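Local coordinates for phenylacetic acid degradation protein PaaI (Thermus thermophilus HB8, PDB 1WLU) that probably hydrolyses acyl-CoA thioesters, as a hot dog fold thioesterase linked to phenylacetic acid degradation, and binds coenzyme A, at residues P73-V85 / Y96-A108. Numbering follows the deposited sequence.
Sequences PLGAGARVEARAV and YRVEVVSEGKLVA
Strands 79-85 and 96-102 pair as the antiparallel hairpin in the middle of the hot dog sheet, their short axes 4.4 Å apart. Glu-81/Val-101, Arg-83/Glu-99 and Val-85/Arg-97 are hydrogen-bonded pairs, each closed by two N-H...O bonds; the straightest runs from Arg-83 N to Glu-99 O (2.8 Å, 171° at the hydrogen). Ala-82, Ala-84, Val-98 and Val-100 share the face that helix 40-56 packs on, where Leu-46 touches Val-80 and Ala-82. Packing is tight here: Val-80 CG2 presses on Val-100 CG1 at 3.4 Å, both methyls lying anti to their own backbone N. On the other face the extended Arg-83 side chain lays its guanidinium over Val-101, with CG2 against one face, 4.0 Å from NH1. Glu-81 OE1 meets the edge of that guanidinium in a salt bridge through two weak bonds, while at NH1, round the far side of the group, a water links it to Glu-99 OE1. In the loop leading into strand 79-85, Leu-74 reaches tip to tip toward Val-107, its CD2 4.0 Å from CG2, and Val-107 lies near the CoA-binding Tyr-70 and Phe-71. An alanine replacing Leu-74 would be likely to leave a gap beside Val-107 and Ser-102 CB. With OG anti to its N (chi1 -179°), Ser-102 donates to Arg-79 O at 2.7 Å, from above the carbonyl plane.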
loop_
_atom_site.group_PDB
_atom_site.type_symbol
_atom_site.label_atom_id
_atom_site.label_comp_id
_atom_site.label_asym_id
_atom_site.label_seq_id
_atom_site.Cartn_x
_atom_site.Cartn_y
_atom_site.Cartn_z
ATOM N N PRO A 73 15.412 5.420 -11.074
ATOM C CA PRO A 73 16.122 4.168 -11.347
ATOM C C PRO A 73 17.597 4.300 -10.971
ATOM O O PRO A 73 18.130 5.410 -10.907
ATOM C CB PRO A 73 15.927 3.990 -12.848
ATOM C CG PRO A 73 15.965 5.404 -13.338
ATOM C CD PRO A 73 15.088 6.123 -12.328
ATOM N N LEU A 74 18.244 3.171 -10.706
ATOM C CA LEU A 74 19.663 3.165 -10.360
ATOM C C LEU A 74 20.410 2.184 -11.250
ATOM O O LEU A 74 19.884 1.132 -11.613
ATOM C CB LEU A 74 19.868 2.772 -8.895
ATOM C CG LEU A 74 19.429 3.774 -7.826
ATOM C CD1 LEU A 74 19.746 3.203 -6.455
ATOM C CD2 LEU A 74 20.149 5.105 -8.027
ATOM N N GLY A 75 21.642 2.534 -11.599
ATOM C CA GLY A 75 22.435 1.662 -12.444
ATOM C C GLY A 75 23.521 0.956 -11.660
ATOM O O GLY A 75 23.720 1.225 -10.472
ATOM N N ALA A 76 24.227 0.045 -12.321
ATOM C CA ALA A 76 25.301 -0.692 -11.674
ATOM C C ALA A 76 26.322 0.280 -11.096
ATOM O O ALA A 76 26.659 1.287 -11.723
ATOM C CB ALA A 76 25.974 -1.622 -12.676
ATOM N N GLY A 77 26.802 -0.024 -9.895
ATOM C CA GLY A 77 27.789 0.824 -9.253
ATOM C C GLY A 77 27.219 1.833 -8.275
ATOM O O GLY A 77 27.950 2.397 -7.462
ATOM N N ALA A 78 25.914 2.068 -8.344
ATOM C CA ALA A 78 25.286 3.027 -7.448
ATOM C C ALA A 78 25.347 2.579 -5.994
ATOM O O ALA A 78 25.081 1.416 -5.678
ATOM C CB ALA A 78 23.834 3.252 -7.856
ATOM N N ARG A 79 25.720 3.509 -5.121
ATOM C CA ARG A 79 25.783 3.256 -3.687
ATOM C C ARG A 79 24.422 3.692 -3.164
ATOM O O ARG A 79 23.993 4.823 -3.402
ATOM C CB ARG A 79 26.882 4.102 -3.038
ATOM C CG ARG A 79 28.303 3.672 -3.375
ATOM C CD ARG A 79 28.656 2.355 -2.697
ATOM N NE ARG A 79 30.077 2.041 -2.817
ATOM C CZ ARG A 79 30.662 0.989 -2.252
ATOM N NH1 ARG A 79 29.948 0.142 -1.523
ATOM N NH2 ARG A 79 31.963 0.784 -2.414
ATOM N N VAL A 80 23.743 2.802 -2.453
ATOM C CA VAL A 80 22.417 3.115 -1.943
ATOM C C VAL A 80 22.273 2.768 -0.465
ATOM O O VAL A 80 22.915 1.844 0.034
ATOM C CB VAL A 80 21.350 2.367 -2.781
ATOM C CG1 VAL A 80 21.569 0.870 -2.673
ATOM C CG2 VAL A 80 19.951 2.757 -2.337
ATOM N N GLU A 81 21.429 3.528 0.226
ATOM C CA GLU A 81 21.171 3.336 1.649
ATOM C C GLU A 81 19.675 3.311 1.922
ATOM O O GLU A 81 18.898 3.955 1.219
ATOM C CB GLU A 81 21.764 4.489 2.464
ATOM C CG GLU A 81 23.257 4.457 2.681
ATOM C CD GLU A 81 23.747 5.720 3.365
ATOM O OE1 GLU A 81 22.941 6.366 4.075
ATOM O OE2 GLU A 81 24.935 6.064 3.200
ATOM N N ALA A 82 19.282 2.566 2.949
ATOM C CA ALA A 82 17.886 2.497 3.368
ATOM C C ALA A 82 17.885 2.938 4.829
ATOM O O ALA A 82 18.504 2.296 5.684
ATOM C CB ALA A 82 17.350 1.085 3.233
ATOM N N ARG A 83 17.209 4.049 5.099
ATOM C CA ARG A 83 17.138 4.625 6.438
ATOM C C ARG A 83 15.762 4.406 7.048
ATOM O O ARG A 83 14.782 5.021 6.621
ATOM C CB ARG A 83 17.448 6.119 6.356
ATOM C CG ARG A 83 18.757 6.408 5.640
ATOM C CD ARG A 83 18.877 7.864 5.254
ATOM N NE ARG A 83 20.138 8.130 4.566
ATOM C CZ ARG A 83 20.476 9.313 4.065
ATOM N NH1 ARG A 83 19.646 10.340 4.174
ATOM N NH2 ARG A 83 21.650 9.469 3.464
ATOM N N ALA A 84 15.697 3.537 8.053
ATOM C CA ALA A 84 14.438 3.212 8.711
ATOM C C ALA A 84 14.234 3.966 10.016
ATOM O O ALA A 84 15.127 4.015 10.862
ATOM C CB ALA A 84 14.365 1.707 8.966
ATOM N N VAL A 85 13.053 4.558 10.161
ATOM C CA VAL A 85 12.694 5.288 11.370
ATOM C C VAL A 85 11.318 4.811 11.819
ATOM O O VAL A 85 10.479 4.429 11.004
ATOM C CB VAL A 85 12.652 6.817 11.141
ATOM C CG1 VAL A 85 14.013 7.313 10.685
ATOM C CG2 VAL A 85 11.579 7.173 10.128
ATOM N N TYR A 96 6.994 1.549 10.336
ATOM C CA TYR A 96 8.245 2.233 10.041
ATOM C C TYR A 96 8.271 2.825 8.645
ATOM O O TYR A 96 7.648 2.297 7.723
ATOM C CB TYR A 96 9.421 1.252 10.170
ATOM C CG TYR A 96 9.543 0.652 11.545
ATOM C CD1 TYR A 96 8.657 -0.335 11.977
ATOM C CD2 TYR A 96 10.462 1.160 12.460
ATOM C CE1 TYR A 96 8.672 -0.788 13.293
ATOM C CE2 TYR A 96 10.486 0.715 13.778
ATOM C CZ TYR A 96 9.584 -0.251 14.187
ATOM O OH TYR A 96 9.551 -0.643 15.505
ATOM N N ARG A 97 8.995 3.930 8.507
ATOM C CA ARG A 97 9.182 4.582 7.219
ATOM C C ARG A 97 10.642 4.355 6.862
ATOM O O ARG A 97 11.528 4.562 7.694
ATOM C CB ARG A 97 8.916 6.087 7.299
ATOM C CG ARG A 97 9.556 6.850 6.136
ATOM C CD ARG A 97 9.110 8.298 6.033
ATOM N NE ARG A 97 9.261 9.036 7.281
ATOM C CZ ARG A 97 8.266 9.283 8.129
ATOM N NH1 ARG A 97 7.039 8.852 7.864
ATOM N NH2 ARG A 97 8.501 9.965 9.242
ATOM N N VAL A 98 10.892 3.920 5.634
ATOM C CA VAL A 98 12.254 3.679 5.194
ATOM C C VAL A 98 12.547 4.446 3.915
ATOM O O VAL A 98 11.949 4.187 2.869
ATOM C CB VAL A 98 12.510 2.174 4.944
ATOM C CG1 VAL A 98 13.978 1.948 4.603
ATOM C CG2 VAL A 98 12.131 1.365 6.179
ATOM N N GLU A 99 13.456 5.407 4.008
ATOM C CA GLU A 99 13.841 6.195 2.850
ATOM C C GLU A 99 15.035 5.540 2.171
ATOM O O GLU A 99 16.032 5.221 2.821
ATOM C CB GLU A 99 14.198 7.621 3.274
ATOM C CG GLU A 99 12.983 8.483 3.592
ATOM C CD GLU A 99 13.355 9.876 4.055
ATOM O OE1 GLU A 99 14.462 10.341 3.713
ATOM O OE2 GLU A 99 12.531 10.510 4.749
ATOM N N VAL A 100 14.919 5.315 0.867
ATOM C CA VAL A 100 15.999 4.714 0.091
ATOM C C VAL A 100 16.670 5.878 -0.626
ATOM O O VAL A 100 16.056 6.551 -1.459
ATOM C CB VAL A 100 15.451 3.680 -0.913
ATOM C CG1 VAL A 100 16.594 3.040 -1.684
ATOM C CG2 VAL A 100 14.668 2.608 -0.160
ATOM N N VAL A 101 17.934 6.107 -0.284
ATOM C CA VAL A 101 18.694 7.231 -0.809
ATOM C C VAL A 101 19.991 6.855 -1.513
ATOM O O VAL A 101 20.693 5.935 -1.100
ATOM C CB VAL A 101 19.036 8.202 0.350
ATOM C CG1 VAL A 101 19.771 9.423 -0.174
ATOM C CG2 VAL A 101 17.762 8.606 1.082
ATOM N N SER A 102 20.303 7.577 -2.582
ATOM C CA SER A 102 21.539 7.354 -3.322
ATOM C C SER A 102 22.059 8.712 -3.764
ATOM O O SER A 102 21.357 9.463 -4.440
ATOM C CB SER A 102 21.307 6.463 -4.545
ATOM O OG SER A 102 22.530 6.249 -5.240
ATOM N N GLU A 103 23.285 9.025 -3.360
ATOM C CA GLU A 103 23.911 10.297 -3.701
ATOM C C GLU A 103 23.019 11.490 -3.360
ATOM O O GLU A 103 22.869 12.415 -4.158
ATOM C CB GLU A 103 24.276 10.324 -5.188
ATOM C CG GLU A 103 25.252 9.231 -5.607
ATOM C CD GLU A 103 26.541 9.253 -4.805
ATOM O OE1 GLU A 103 27.203 10.312 -4.765
ATOM O OE2 GLU A 103 26.895 8.209 -4.215
ATOM N N GLY A 104 22.422 11.452 -2.171
ATOM C CA GLY A 104 21.573 12.540 -1.720
ATOM C C GLY A 104 20.187 12.648 -2.332
ATOM O O GLY A 104 19.456 13.593 -2.037
ATOM N N LYS A 105 19.816 11.692 -3.176
ATOM C CA LYS A 105 18.500 11.718 -3.811
ATOM C C LYS A 105 17.602 10.611 -3.270
ATOM O O LYS A 105 18.066 9.501 -3.014
ATOM C CB LYS A 105 18.644 11.550 -5.325
ATOM C CG LYS A 105 19.506 12.609 -6.000
ATOM C CD LYS A 105 18.890 13.993 -5.880
ATOM C CE LYS A 105 19.741 15.037 -6.587
ATOM N NZ LYS A 105 19.900 14.732 -8.036
ATOM N N LEU A 106 16.318 10.916 -3.096
ATOM C CA LEU A 106 15.365 9.922 -2.606
ATOM C C LEU A 106 14.948 9.056 -3.791
ATOM O O LEU A 106 14.181 9.483 -4.655
ATOM C CB LEU A 106 14.139 10.598 -1.990
ATOM C CG LEU A 106 13.124 9.661 -1.324
ATOM C CD1 LEU A 106 13.753 8.976 -0.114
ATOM C CD2 LEU A 106 11.903 10.459 -0.896
ATOM N N VAL A 107 15.469 7.836 -3.813
ATOM C CA VAL A 107 15.215 6.873 -4.879
ATOM C C VAL A 107 13.891 6.130 -4.717
ATOM O O VAL A 107 13.244 5.773 -5.705
ATOM C CB VAL A 107 16.372 5.840 -4.939
ATOM C CG1 VAL A 107 16.067 4.750 -5.953
ATOM C CG2 VAL A 107 17.671 6.547 -5.297
ATOM N N ALA A 108 13.492 5.897 -3.471
ATOM C CA ALA A 108 12.251 5.185 -3.188
ATOM C C ALA A 108 11.831 5.407 -1.746
ATOM O O ALA A 108 12.635 5.824 -0.911
ATOM C CB ALA A 108 12.429 3.688 -3.453
HETATM O O HOH W 1 26.709 6.038 -6.047
HETATM O O HOH W 2 16.728 10.288 5.214
#